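Local coordinates for BILBO1_N domain-containing protein (Trypanosoma brucei equiperdum, PDB 7A1I), which is of unknown function but carries a ubiquitin-like BILBO1 N-terminal domain, the part described here, and is probably a cytoskeletal protein related to trypanosome BILBO1, at residues D13-K18 against I52-A57. Numbering follows the deposited sequence.
Sequences DCDGEK and ISRAFA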
loop_
_atom_site.group_PDB
_atom_site.type_symbol
_atom_site.label_atom_id
_atom_site.label_comp_id
_atom_site.label_asym_id
_atom_site.label_seq_id
_atom_site.Cartn_x
_atom_site.Cartn_y
_atom_site.Cartn_z
ATOM N N ASP A 13 6.774 3.764 -1.712
ATOM C CA ASP A 13 8.051 4.449 -1.552
ATOM C C ASP A 13 7.856 5.950 -1.371
ATOM O O ASP A 13 7.105 6.588 -2.108
ATOM C CB ASP A 13 8.938 4.180 -2.770
ATOM C CG ASP A 13 10.337 4.761 -2.626
ATOM O OD1 ASP A 13 11.244 4.022 -2.181
ATOM O OD2 ASP A 13 10.537 5.947 -2.980
ATOM N N CYS A 14 8.560 6.524 -0.402
ATOM C CA CYS A 14 8.545 7.962 -0.150
ATOM C C CYS A 14 9.998 8.409 -0.017
ATOM O O CYS A 14 10.646 8.177 1.015
ATOM C CB CYS A 14 7.721 8.303 1.083
ATOM S SG CYS A 14 7.560 10.080 1.357
ATOM N N ASP A 15 10.504 9.001 -1.101
ATOM C CA ASP A 15 11.856 9.550 -1.185
ATOM C C ASP A 15 12.909 8.544 -0.735
ATOM O O ASP A 15 13.878 8.884 -0.050
ATOM C CB ASP A 15 11.953 10.846 -0.388
ATOM C CG ASP A 15 11.430 12.038 -1.166
ATOM O OD1 ASP A 15 10.962 11.835 -2.310
ATOM O OD2 ASP A 15 11.476 13.171 -0.643
ATOM N N GLY A 16 12.725 7.290 -1.148
ATOM C CA GLY A 16 13.662 6.224 -0.871
ATOM C C GLY A 16 13.306 5.347 0.312
ATOM O O GLY A 16 13.792 4.215 0.387
ATOM N N GLU A 17 12.471 5.830 1.227
ATOM C CA GLU A 17 12.062 5.075 2.407
ATOM C C GLU A 17 10.692 4.437 2.189
ATOM O O GLU A 17 9.840 4.987 1.496
ATOM C CB GLU A 17 12.023 5.980 3.640
ATOM C CG GLU A 17 13.375 6.587 4.011
ATOM C CD GLU A 17 13.269 7.542 5.189
ATOM O OE1 GLU A 17 12.615 7.180 6.192
ATOM O OE2 GLU A 17 13.820 8.662 5.100
ATOM N N LYS A 18 10.472 3.263 2.762
ATOM C CA LYS A 18 9.167 2.616 2.609
ATOM C C LYS A 18 8.218 3.071 3.715
ATOM O O LYS A 18 8.608 3.133 4.885
ATOM C CB LYS A 18 9.289 1.091 2.601
ATOM C CG LYS A 18 10.357 0.572 1.647
ATOM C CD LYS A 18 10.115 1.023 0.215
ATOM C CE LYS A 18 11.325 0.690 -0.660
ATOM N NZ LYS A 18 11.130 1.048 -2.098
ATOM N N ILE A 52 6.295 17.105 0.785
ATOM C CA ILE A 52 6.512 16.713 -0.600
ATOM C C ILE A 52 5.431 17.363 -1.448
ATOM O O ILE A 52 4.240 17.273 -1.130
ATOM C CB ILE A 52 6.495 15.185 -0.738
ATOM C CG1 ILE A 52 7.699 14.607 -0.014
ATOM C CG2 ILE A 52 6.506 14.769 -2.205
ATOM C CD1 ILE A 52 7.338 13.557 0.994
ATOM N N SER A 53 5.850 18.059 -2.504
ATOM C CA SER A 53 4.923 18.817 -3.335
ATOM C C SER A 53 4.301 17.987 -4.453
ATOM O O SER A 53 3.195 18.308 -4.907
ATOM C CB SER A 53 5.635 20.030 -3.934
ATOM O OG SER A 53 6.929 19.661 -4.373
ATOM N N ARG A 54 4.986 16.951 -4.931
ATOM C CA ARG A 54 4.437 16.151 -6.019
ATOM C C ARG A 54 3.284 15.285 -5.521
ATOM O O ARG A 54 3.214 14.907 -4.349
ATOM C CB ARG A 54 5.515 15.278 -6.656
ATOM C CG ARG A 54 5.956 14.115 -5.805
ATOM C CD ARG A 54 7.131 13.376 -6.440
ATOM N NE ARG A 54 7.586 12.281 -5.588
ATOM C CZ ARG A 54 8.550 12.401 -4.682
ATOM N NH1 ARG A 54 9.163 13.567 -4.518
ATOM N NH2 ARG A 54 8.897 11.358 -3.937
ATOM N N ALA A 55 2.368 14.983 -6.426
ATOM C CA ALA A 55 1.215 14.163 -6.090
ATOM C C ALA A 55 1.590 12.684 -6.044
ATOM O O ALA A 55 2.535 12.240 -6.701
ATOM C CB ALA A 55 0.095 14.378 -7.108
ATOM N N PHE A 56 0.872 11.931 -5.210
ATOM C CA PHE A 56 0.985 10.481 -5.202
ATOM C C PHE A 56 -0.020 9.865 -6.170
ATOM O O PHE A 56 -1.192 10.253 -6.195
ATOM C CB PHE A 56 0.759 9.921 -3.793
ATOM C CG PHE A 56 0.710 8.425 -3.760
ATOM C CD1 PHE A 56 1.879 7.679 -3.612
ATOM C CD2 PHE A 56 -0.507 7.755 -3.895
ATOM C CE1 PHE A 56 1.833 6.294 -3.608
ATOM C CE2 PHE A 56 -0.560 6.386 -3.884
ATOM C CZ PHE A 56 0.614 5.646 -3.740
ATOM N N ALA A 57 0.426 8.875 -6.941
ATOM C CA ALA A 57 -0.501 8.101 -7.762
ATOM C C ALA A 57 0.021 6.680 -7.933
ATOM O O ALA A 57 1.230 6.428 -7.877
ATOM C CB ALA A 57 -0.720 8.742 -9.136
HETATM O O HOH W 1 9.599 8.165 -3.759
HETATM O O HOH W 2 11.022 15.319 -2.283
#
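A salt bridge and a small apolar touch, D15 to R54 and C14 to I52, join the tip of the first beta hairpin of this ubiquitin-like domain to the loop that follows helix 32-50. The hairpin links strands 6-14 and 17-25 through a type I' turn from C14 to E17, with D15 and G16 at its corners. R54 reaches across from the loop with its chain extended from CG to NE and presents the guanidinium edge to the carboxylate. NH2 gives D15 OD1 a nearly straight bond of 2.7 Å, lying in the guanidinium plane and running almost along the C-O axis of the oxygen; NH1 adds a weak one to the same atom. The carboxylate and guanidinium planes are 32° apart, and OD1 alone takes both nitrogens, which is not the side-by-side pairing through two oxygens. The other oxygen, OD2, accepts from a water at 2.7 Å that is also weakly bound to NH1.

A second water takes the N-H of D15 and, weakly, one from R54 NH2, and lies close to D13 OD2. That oxygen also takes the N-H of G16 at 3.2 Å, an Asx motif across the turn, while D13 OD1 pairs with K18, whose NZ has a second acidic partner in D95.

I52 CG2 packs against one face of the R54 guanidinium, 3.7 Å from its plane and offset toward the rim. Both C14 and I52 also rest on F47 of the helix. With its sulfur trans to the backbone N (chi1 -175°), C14 brings SG to 3.5 Å from I52 CD1.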